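Local coordinates for protein glutathione S-transferase domain (Xanthobacter autotrophicus, PDB 4HZ2) that binds glutathione and, as a member of the glutathione S-transferase family, probably catalyses transferase reactions that use it, at residues E114-E119 against P176-L181; V129-K134 against N217-L222; A185-A190 against F195-W200. All blocks are in the same frame, centred on the assembly; numbering follows the deposited sequence.

Interaction 1 (E114-E119 against P176-L181)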
loop_
_atom_site.group_PDB
_atom_site.type_symbol
_atom_site.label_atom_id
_atom_site.label_comp_id
_atom_site.label_asym_id
_atom_site.label_seq_id
_atom_site.Cartn_x
_atom_site.Cartn_y
_atom_site.Cartn_z
ATOM N N GLU B 114 -8.837 -2.213 3.128
ATOM C CA GLU B 114 -8.266 -3.511 2.714
ATOM C C GLU B 114 -8.004 -3.559 1.216
ATOM O O GLU B 114 -6.924 -3.964 0.777
ATOM C CB GLU B 114 -9.171 -4.669 3.141
ATOM C CG GLU B 114 -9.266 -4.815 4.639
ATOM C CD GLU B 114 -10.246 -5.899 5.032
ATOM O OE1 GLU B 114 -11.032 -6.314 4.137
ATOM O OE2 GLU B 114 -10.255 -6.313 6.218
ATOM N N TRP B 115 -8.984 -3.136 0.422
ATOM C CA TRP B 115 -8.782 -3.122 -1.024
ATOM C C TRP B 115 -7.683 -2.130 -1.436
ATOM O O TRP B 115 -6.949 -2.389 -2.402
ATOM C CB TRP B 115 -10.087 -2.813 -1.778
ATOM C CG TRP B 115 -11.059 -3.906 -1.732
ATOM C CD1 TRP B 115 -12.328 -3.873 -1.190
ATOM C CD2 TRP B 115 -10.922 -5.199 -2.357
ATOM N NE1 TRP B 115 -12.955 -5.103 -1.383
ATOM C CE2 TRP B 115 -12.130 -5.899 -2.138
ATOM C CE3 TRP B 115 -9.901 -5.821 -3.091
ATOM C CZ2 TRP B 115 -12.315 -7.220 -2.563
ATOM C CZ3 TRP B 115 -10.101 -7.147 -3.550
ATOM C CH2 TRP B 115 -11.313 -7.817 -3.282
ATOM N N LEU B 116 -7.574 -0.994 -0.741
ATOM C CA LEU B 116 -6.533 -0.035 -1.126
ATOM C C LEU B 116 -5.136 -0.595 -0.853
ATOM O O LEU B 116 -4.210 -0.334 -1.641
ATOM C CB LEU B 116 -6.700 1.297 -0.358
ATOM C CG LEU B 116 -8.002 2.069 -0.578
ATOM C CD1 LEU B 116 -8.011 3.334 0.267
ATOM C CD2 LEU B 116 -8.171 2.435 -2.062
ATOM N N PHE B 117 -4.943 -1.322 0.262
ATOM C CA PHE B 117 -3.628 -1.894 0.512
ATOM C C PHE B 117 -3.358 -3.101 -0.388
ATOM O O PHE B 117 -2.226 -3.291 -0.879
ATOM C CB PHE B 117 -3.394 -2.189 2.015
ATOM C CG PHE B 117 -3.283 -0.947 2.825
ATOM C CD1 PHE B 117 -2.166 -0.125 2.705
ATOM C CD2 PHE B 117 -4.309 -0.580 3.660
ATOM C CE1 PHE B 117 -2.058 1.073 3.433
ATOM C CE2 PHE B 117 -4.243 0.616 4.392
ATOM C CZ PHE B 117 -3.103 1.440 4.284
ATOM N N PHE B 118 -4.401 -3.903 -0.626
ATOM C CA PHE B 118 -4.298 -4.940 -1.654
ATOM C C PHE B 118 -3.854 -4.353 -2.984
ATOM O O PHE B 118 -2.954 -4.888 -3.664
ATOM C CB PHE B 118 -5.624 -5.716 -1.802
ATOM C CG PHE B 118 -5.716 -6.547 -3.053
ATOM C CD1 PHE B 118 -5.201 -7.849 -3.090
ATOM C CD2 PHE B 118 -6.388 -6.058 -4.184
ATOM C CE1 PHE B 118 -5.323 -8.613 -4.248
ATOM C CE2 PHE B 118 -6.511 -6.820 -5.338
ATOM C CZ PHE B 118 -5.996 -8.116 -5.357
ATOM N N GLU B 119 -4.471 -3.235 -3.367
ATOM C CA GLU B 119 -4.108 -2.622 -4.627
ATOM C C GLU B 119 -2.603 -2.267 -4.664
ATOM O O GLU B 119 -1.902 -2.504 -5.659
ATOM C CB GLU B 119 -4.990 -1.393 -4.932
ATOM C CG GLU B 119 -4.765 -0.866 -6.319
ATOM C CD GLU B 119 -3.838 0.371 -6.364
ATOM O OE1 GLU B 119 -3.519 0.940 -5.303
ATOM O OE2 GLU B 119 -3.418 0.774 -7.475
ATOM N N PRO B 176 -20.661 1.943 -5.272
ATOM C CA PRO B 176 -19.266 2.275 -5.612
ATOM C C PRO B 176 -18.575 3.122 -4.532
ATOM O O PRO B 176 -19.220 3.979 -3.887
ATOM C CB PRO B 176 -19.400 3.114 -6.899
ATOM C CG PRO B 176 -20.807 3.613 -6.900
ATOM C CD PRO B 176 -21.649 2.625 -6.133
ATOM N N THR B 177 -17.273 2.900 -4.369
ATOM C CA THR B 177 -16.472 3.640 -3.394
ATOM C C THR B 177 -15.109 3.887 -4.007
ATOM O O THR B 177 -14.830 3.429 -5.136
ATOM C CB THR B 177 -16.276 2.857 -2.066
ATOM O OG1 THR B 177 -15.579 1.630 -2.350
ATOM C CG2 THR B 177 -17.623 2.570 -1.349
ATOM N N ILE B 178 -14.218 4.571 -3.274
ATOM C CA ILE B 178 -12.844 4.728 -3.774
ATOM C C ILE B 178 -12.107 3.389 -3.907
ATOM O O ILE B 178 -11.077 3.324 -4.587
ATOM C CB ILE B 178 -12.001 5.688 -2.910
ATOM C CG1 ILE B 178 -11.919 5.223 -1.458
ATOM C CG2 ILE B 178 -12.557 7.104 -3.017
ATOM C CD1 ILE B 178 -10.865 5.977 -0.644
ATOM N N ALA B 179 -12.598 2.328 -3.262
ATOM C CA ALA B 179 -11.974 1.024 -3.528
ATOM C C ALA B 179 -12.146 0.658 -5.009
ATOM O O ALA B 179 -11.182 0.225 -5.660
ATOM C CB ALA B 179 -12.567 -0.037 -2.631
ATOM N N ASP B 180 -13.357 0.847 -5.559
ATOM C CA ASP B 180 -13.550 0.576 -6.987
ATOM C C ASP B 180 -12.656 1.477 -7.834
ATOM O O ASP B 180 -12.055 1.034 -8.807
ATOM C CB ASP B 180 -15.013 0.696 -7.420
ATOM C CG ASP B 180 -15.932 -0.139 -6.563
ATOM O OD1 ASP B 180 -16.035 -1.388 -6.769
ATOM O OD2 ASP B 180 -16.510 0.414 -5.612
ATOM N N LEU B 181 -12.591 2.772 -7.499
ATOM C CA LEU B 181 -11.739 3.686 -8.264
ATOM C C LEU B 181 -10.265 3.233 -8.247
ATOM O O LEU B 181 -9.619 3.204 -9.300
ATOM C CB LEU B 181 -11.845 5.131 -7.736
ATOM C CG LEU B 181 -13.214 5.821 -7.790
ATOM C CD1 LEU B 181 -13.142 7.286 -7.326
ATOM C CD2 LEU B 181 -13.789 5.736 -9.207
#
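Leu116 turns CG anti to the carbonyl carbon (chi1 -61°) and Ile178 holds CG1 between its backbone N and carbonyl carbon (chi1 58°), rotations that bring their CD1 methyls together between the helices. In Trp115 the same choice as in Leu116 (chi1 -71°) turns the indole away, and the residue touches Ala179 mainly through the root of its side chain: CB of Trp115 lies 3.8 Å from CB of Ala179, with the methyl oblique to the ring. Beside this pair, Leu116 and Ile178 cross at about a right angle, with CD1 of Leu116 4.0 Å from CD1 of Ile178. The other branch of Leu116, CD2, rests 4.0 Å from the carbonyl O of Ile178. The CA atoms of Trp115 and Ala179 are 5.8 Å apart, a close approach that the small methyl of Ala179 permits. Thr177 and Asp180 form a capping box at the start of helix 178-187, consistent with the one found in the C-terminal domain of other glutathione S-transferases. Thr177 OG1 accepts from Ala179 N at 3.2 Å, and Thr177 N gives its hydrogen to the anti lone pair of Asp180 OD2 at 2.9 Å. The other carboxylate oxygen, OD1, accepts from Trp206 NE1 and Leu171 N, which ties the cap to helix 201-211 and to the preceding loop. On the far side of helix 107-137, Phe117 stacks on Phe117 of the second subunit. The Trp115 indole also makes a cation-pi contact with Arg86 of the second subunit.

Interaction 2 (V129-K134 against N217-L222)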
loop_
_atom_site.group_PDB
_atom_site.type_symbol
_atom_site.label_atom_id
_atom_site.label_comp_id
_atom_site.label_asym_id
_atom_site.label_seq_id
_atom_site.Cartn_x
_atom_site.Cartn_y
_atom_site.Cartn_z
ATOM N N VAL B 129 2.953 -2.113 -13.609
ATOM C CA VAL B 129 4.320 -2.291 -14.081
ATOM C C VAL B 129 4.389 -2.992 -15.448
ATOM O O VAL B 129 5.117 -2.541 -16.340
ATOM C CB VAL B 129 5.188 -2.997 -13.025
ATOM C CG1 VAL B 129 6.579 -3.314 -13.581
ATOM C CG2 VAL B 129 5.268 -2.120 -11.773
ATOM N N ALA B 130 3.635 -4.078 -15.631
ATOM C CA ALA B 130 3.629 -4.761 -16.930
ATOM C C ALA B 130 3.124 -3.838 -18.048
ATOM O O ALA B 130 3.682 -3.813 -19.145
ATOM C CB ALA B 130 2.795 -6.040 -16.884
ATOM N N ARG B 131 2.067 -3.080 -17.771
ATOM C CA ARG B 131 1.572 -2.085 -18.747
ATOM C C ARG B 131 2.666 -1.047 -19.093
ATOM O O ARG B 131 2.864 -0.683 -20.261
ATOM C CB ARG B 131 0.296 -1.402 -18.254
ATOM C CG ARG B 131 -0.076 -0.113 -19.008
ATOM C CD ARG B 131 -1.471 0.284 -18.563
ATOM N NE ARG B 131 -2.043 1.503 -19.136
ATOM C CZ ARG B 131 -1.848 2.724 -18.649
ATOM N NH1 ARG B 131 -1.005 2.891 -17.621
ATOM N NH2 ARG B 131 -2.479 3.778 -19.194
ATOM N N TYR B 132 3.384 -0.592 -18.068
ATOM C CA TYR B 132 4.461 0.360 -18.256
ATOM C C TYR B 132 5.583 -0.200 -19.141
ATOM O O TYR B 132 5.993 0.405 -20.139
ATOM C CB TYR B 132 5.002 0.791 -16.901
ATOM C CG TYR B 132 6.057 1.860 -16.995
ATOM C CD1 TYR B 132 5.712 3.173 -17.297
ATOM C CD2 TYR B 132 7.393 1.561 -16.799
ATOM C CE1 TYR B 132 6.677 4.157 -17.387
ATOM C CE2 TYR B 132 8.365 2.534 -16.895
ATOM C CZ TYR B 132 8.000 3.830 -17.187
ATOM O OH TYR B 132 8.966 4.797 -17.275
ATOM N N LEU B 133 6.027 -1.418 -18.820
ATOM C CA LEU B 133 7.133 -2.019 -19.561
ATOM C C LEU B 133 6.746 -2.413 -20.987
ATOM O O LEU B 133 7.537 -2.213 -21.897
ATOM C CB LEU B 133 7.723 -3.225 -18.822
ATOM C CG LEU B 133 8.273 -2.952 -17.417
ATOM C CD1 LEU B 133 8.687 -4.256 -16.744
ATOM C CD2 LEU B 133 9.439 -1.958 -17.441
ATOM N N LYS B 134 5.544 -2.974 -21.174
ATOM C CA LYS B 134 5.092 -3.465 -22.497
ATOM C C LYS B 134 4.562 -2.371 -23.418
ATOM O O LYS B 134 4.892 -2.316 -24.612
ATOM C CB LYS B 134 3.970 -4.481 -22.352
ATOM C CG LYS B 134 4.355 -5.817 -21.764
ATOM C CD LYS B 134 3.094 -6.650 -21.616
ATOM C CE LYS B 134 3.399 -7.993 -20.993
ATOM N NZ LYS B 134 4.001 -8.915 -21.999
ATOM N N ASN B 217 -14.210 8.880 -16.326
ATOM C CA ASN B 217 -13.530 8.975 -17.607
ATOM C C ASN B 217 -12.439 7.916 -17.719
ATOM O O ASN B 217 -11.778 7.596 -16.738
ATOM C CB ASN B 217 -12.882 10.355 -17.728
ATOM C CG ASN B 217 -13.794 11.451 -17.214
ATOM O OD1 ASN B 217 -14.839 11.713 -17.835
ATOM N ND2 ASN B 217 -13.425 12.093 -16.073
ATOM N N LEU B 218 -12.250 7.397 -18.924
ATOM C CA LEU B 218 -11.232 6.393 -19.185
ATOM C C LEU B 218 -9.900 7.010 -19.570
ATOM O O LEU B 218 -9.851 8.136 -20.098
ATOM C CB LEU B 218 -11.693 5.469 -20.312
ATOM C CG LEU B 218 -13.122 4.924 -20.215
ATOM C CD1 LEU B 218 -13.473 4.034 -21.408
ATOM C CD2 LEU B 218 -13.281 4.138 -18.906
ATOM N N ILE B 219 -8.816 6.288 -19.291
ATOM C CA ILE B 219 -7.519 6.642 -19.862
ATOM C C ILE B 219 -7.517 6.175 -21.323
ATOM O O ILE B 219 -7.730 4.977 -21.616
ATOM C CB ILE B 219 -6.339 5.988 -19.080
ATOM C CG1 ILE B 219 -6.407 6.361 -17.594
ATOM C CG2 ILE B 219 -4.992 6.394 -19.702
ATOM C CD1 ILE B 219 -5.380 5.619 -16.733
ATOM N N PRO B 220 -7.275 7.107 -22.263
ATOM C CA PRO B 220 -7.202 6.652 -23.669
ATOM C C PRO B 220 -6.029 5.671 -23.866
ATOM O O PRO B 220 -5.094 5.643 -23.044
ATOM C CB PRO B 220 -6.982 7.956 -24.452
ATOM C CG PRO B 220 -7.416 9.074 -23.507
ATOM C CD PRO B 220 -7.042 8.559 -22.135
ATOM N N PRO B 221 -6.058 4.885 -24.960
ATOM C CA PRO B 221 -4.956 3.950 -25.200
ATOM C C PRO B 221 -3.603 4.665 -25.242
ATOM O O PRO B 221 -3.475 5.733 -25.861
ATOM C CB PRO B 221 -5.303 3.348 -26.578
ATOM C CG PRO B 221 -6.784 3.509 -26.695
ATOM C CD PRO B 221 -7.080 4.820 -26.021
ATOM N N LEU B 222 -2.593 4.080 -24.615
ATOM C CA LEU B 222 -1.256 4.690 -24.570
ATOM C C LEU B 222 -0.717 5.013 -25.953
ATOM O O LEU B 222 -0.074 6.044 -26.142
ATOM C CB LEU B 222 -0.279 3.774 -23.831
ATOM C CG LEU B 222 -0.475 3.677 -22.314
ATOM C CD1 LEU B 222 0.638 2.836 -21.708
ATOM C CD2 LEU B 222 -0.492 5.090 -21.716
HETATM O O HOH W 1 -4.215 3.496 -21.557
#
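Arg131 lays one face of its guanidinium on Leu222, whose CD1 sits 3.8 Å above the plane, over its centre. The second methyl, CD2 of Leu222, lies 3.5 Å from NH2 of Arg131. Ile219 comes instead to the edge of the group, near its plane, its CG2 3.7 Å from Arg131 NH2. The arginine reaches both from helix 107-137 because CG is anti to the backbone N (chi1 164°) and the chain stays extended to NE. At the edge, in plane, a water accepts from Arg131 NH2 at 2.9 Å and donates to Pro220 O at 2.8 Å. NE forms a salt bridge with Glu192, which also accepts from Leu222 N, and NH2 donates to Gly30 O, next to the glutathione-binding Ser31. These bonds and the water hold the guanidinium in one rotation, and Glu192 probably balances its charge. A leucine in place of Arg131 would probably leave Glu192 without this cationic mate, break the water bridge to Pro220 and take away the flat surface under Leu222. In the chain, residues 217-222 follow helix 201-211 and lead into helix 222-225; Arg131 joins this C-terminal tail to helix 107-137, passing Tyr186 of helix 178-187.

Interaction 3 (A185-A190 against F195-W200)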
loop_
_atom_site.group_PDB
_atom_site.type_symbol
_atom_site.label_atom_id
_atom_site.label_comp_id
_atom_site.label_asym_id
_atom_site.label_seq_id
_atom_site.Cartn_x
_atom_site.Cartn_y
_atom_site.Cartn_z
ATOM N N ALA B 185 -8.352 2.004 -11.840
ATOM C CA ALA B 185 -7.320 2.850 -12.446
ATOM C C ALA B 185 -6.479 2.084 -13.469
ATOM O O ALA B 185 -6.345 2.518 -14.608
ATOM C CB ALA B 185 -6.437 3.458 -11.347
ATOM N N TYR B 186 -5.880 0.967 -13.056
ATOM C CA TYR B 186 -5.115 0.150 -14.003
ATOM C C TYR B 186 -5.894 -1.010 -14.601
ATOM O O TYR B 186 -5.608 -1.427 -15.724
ATOM C CB TYR B 186 -3.816 -0.359 -13.358
ATOM C CG TYR B 186 -2.833 0.769 -13.150
ATOM C CD1 TYR B 186 -2.067 1.261 -14.208
ATOM C CD2 TYR B 186 -2.686 1.349 -11.903
ATOM C CE1 TYR B 186 -1.144 2.282 -14.020
ATOM C CE2 TYR B 186 -1.781 2.377 -11.707
ATOM C CZ TYR B 186 -1.025 2.840 -12.772
ATOM O OH TYR B 186 -0.126 3.867 -12.575
ATOM N N THR B 187 -6.876 -1.539 -13.865
ATOM C CA THR B 187 -7.576 -2.734 -14.367
ATOM C C THR B 187 -8.302 -2.412 -15.661
ATOM O O THR B 187 -8.378 -3.276 -16.564
ATOM C CB THR B 187 -8.538 -3.351 -13.327
ATOM O OG1 THR B 187 -7.815 -3.613 -12.116
ATOM C CG2 THR B 187 -9.103 -4.688 -13.827
ATOM N N HIS B 188 -8.847 -1.202 -15.789
ATOM C CA HIS B 188 -9.597 -0.881 -17.028
ATOM C C HIS B 188 -8.706 -0.880 -18.265
ATOM O O HIS B 188 -9.193 -1.019 -19.381
ATOM C CB HIS B 188 -10.465 0.393 -16.925
ATOM C CG HIS B 188 -9.748 1.692 -17.175
ATOM N ND1 HIS B 188 -8.903 2.273 -16.243
ATOM C CD2 HIS B 188 -9.835 2.572 -18.209
ATOM C CE1 HIS B 188 -8.488 3.449 -16.705
ATOM N NE2 HIS B 188 -9.029 3.649 -17.901
ATOM N N ARG B 189 -7.394 -0.770 -18.050
ATOM C CA ARG B 189 -6.443 -0.769 -19.146
ATOM C C ARG B 189 -5.594 -2.054 -19.114
ATOM O O ARG B 189 -4.477 -2.088 -19.626
ATOM C CB ARG B 189 -5.553 0.484 -19.080
ATOM C CG ARG B 189 -6.329 1.813 -19.133
ATOM C CD ARG B 189 -7.262 1.940 -20.325
ATOM N NE ARG B 189 -6.520 1.730 -21.560
ATOM C CZ ARG B 189 -6.915 0.970 -22.585
ATOM N NH1 ARG B 189 -8.100 0.373 -22.587
ATOM N NH2 ARG B 189 -6.124 0.831 -23.644
ATOM N N ALA B 190 -6.125 -3.120 -18.533
ATOM C CA ALA B 190 -5.343 -4.342 -18.327
ATOM C C ALA B 190 -4.869 -4.962 -19.651
ATOM O O ALA B 190 -3.857 -5.680 -19.681
ATOM C CB ALA B 190 -6.164 -5.343 -17.526
ATOM N N PHE B 195 -3.242 -8.636 -20.316
ATOM C CA PHE B 195 -4.291 -9.418 -19.664
ATOM C C PHE B 195 -5.591 -9.326 -20.455
ATOM O O PHE B 195 -6.062 -8.239 -20.784
ATOM C CB PHE B 195 -4.541 -8.965 -18.206
ATOM C CG PHE B 195 -3.395 -9.254 -17.281
ATOM C CD1 PHE B 195 -3.210 -10.529 -16.746
ATOM C CD2 PHE B 195 -2.493 -8.258 -16.954
ATOM C CE1 PHE B 195 -2.142 -10.787 -15.896
ATOM C CE2 PHE B 195 -1.441 -8.494 -16.100
ATOM C CZ PHE B 195 -1.250 -9.768 -15.579
ATOM N N ASP B 196 -6.177 -10.473 -20.755
ATOM C CA ASP B 196 -7.445 -10.494 -21.473
ATOM C C ASP B 196 -8.599 -10.630 -20.474
ATOM O O ASP B 196 -8.823 -11.689 -19.906
ATOM C CB ASP B 196 -7.426 -11.620 -22.501
ATOM C CG ASP B 196 -8.773 -11.833 -23.165
ATOM O OD1 ASP B 196 -9.673 -10.983 -23.002
ATOM O OD2 ASP B 196 -8.932 -12.862 -23.851
ATOM N N LEU B 197 -9.319 -9.544 -20.229
ATOM C CA LEU B 197 -10.342 -9.538 -19.185
ATOM C C LEU B 197 -11.517 -10.454 -19.470
ATOM O O LEU B 197 -12.282 -10.753 -18.556
ATOM C CB LEU B 197 -10.854 -8.131 -18.893
ATOM C CG LEU B 197 -9.839 -7.213 -18.219
ATOM C CD1 LEU B 197 -10.565 -5.952 -17.830
ATOM C CD2 LEU B 197 -9.218 -7.881 -16.994
ATOM N N ALA B 198 -11.649 -10.914 -20.718
ATOM C CA ALA B 198 -12.674 -11.899 -21.046
ATOM C C ALA B 198 -12.476 -13.148 -20.203
ATOM O O ALA B 198 -13.435 -13.885 -19.953
ATOM C CB ALA B 198 -12.660 -12.240 -22.540
ATOM N N GLN B 199 -11.238 -13.391 -19.774
ATOM C CA GLN B 199 -10.937 -14.539 -18.907
ATOM C C GLN B 199 -11.295 -14.323 -17.429
ATOM O O GLN B 199 -11.207 -15.271 -16.616
ATOM C CB GLN B 199 -9.462 -14.922 -19.024
ATOM C CG GLN B 199 -9.029 -15.197 -20.445
ATOM C CD GLN B 199 -9.845 -16.315 -21.061
ATOM O OE1 GLN B 199 -10.469 -16.133 -22.105
ATOM N NE2 GLN B 199 -9.876 -17.468 -20.392
ATOM N N TRP B 200 -11.682 -13.091 -17.083
ATOM C CA TRP B 200 -12.170 -12.744 -15.746
ATOM C C TRP B 200 -13.497 -12.016 -15.921
ATOM O O TRP B 200 -13.577 -10.796 -15.747
ATOM C CB TRP B 200 -11.169 -11.828 -15.001
ATOM C CG TRP B 200 -9.874 -12.550 -14.634
ATOM C CD1 TRP B 200 -9.636 -13.260 -13.494
ATOM C CD2 TRP B 200 -8.668 -12.634 -15.422
ATOM N NE1 TRP B 200 -8.355 -13.789 -13.513
ATOM C CE2 TRP B 200 -7.737 -13.411 -14.679
ATOM C CE3 TRP B 200 -8.280 -12.127 -16.676
ATOM C CZ2 TRP B 200 -6.439 -13.701 -15.154
ATOM C CZ3 TRP B 200 -6.974 -12.402 -17.143
ATOM C CH2 TRP B 200 -6.072 -13.187 -16.374
#
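Ala190 and Phe195 bring the two backbones closest, with CA atoms 5.4 Å apart. Helix 178-187 gives way to a type I beta turn from Thr187 to Ala190, in which Ala190 N bonds to Thr187 O. The chain then returns, and Phe195 N donates to Ala190 O at 3.1 Å with an N-H...O angle of 160°. The donor stands above the carbonyl plane, 39° out of it, so the bond is fairly straight at the hydrogen but does not follow a lone pair of the oxygen. Beyond Phe195, residues 197-199 make a short 3-10 segment that an Asx turn opens: Asp196 OD1 takes the hydrogen of Ala198 N at 3.0 Å, met from above the carboxylate plane. Trp200 then occupies the N-cap position of helix 201-211, making this the connection between two helices of the all-helical C-terminal domain of the glutathione S-transferase fold. The methyl of Ala190 touches two side chains, 4.0 Å from CB of Phe195 and 4.0 Å from CD2 of Leu197. Leu197 places CG anti to its carbonyl carbon (chi1 -69°) and reaches back over the helix end, its other methyl, CD1, lying 3.7 Å from Thr187 O. This branch also approaches CG2 of Thr187 at 4.4 Å, while Thr187 OG1 bonds to Leu183 O one turn earlier. The Phe195 ring presents its edge to Ala190 O, with CD2 4.0 Å from that oxygen, then leads away to pack on Ile127 of helix 107-137 and Leu158 of helix 144-165. In the same helical turn as Thr187, Tyr186 touches glutathione, and its OH bonds to the backbone N of Asn33.

In the fold
From the N terminus, the four-stranded sheet and its helices come first, and helix 107-137 then supplies the first segments of interactions 1 and 2. Interaction 1 closes a mostly helical loop of 56 residues by joining that helix to the start of helix 178-187. The same helix runs on to interaction 3, which closes a tight loop of four residues before helix 201-211. Interaction 2 crosses interaction 1 along the chain and encloses interaction 3, returning residues 217-222 to helix 107-137. Interactions 2 and 3 touch where Ile219 N meets His188 NE2 at 3.0 Å, a probable hydrogen bond; interactions 1 and 2 do not touch.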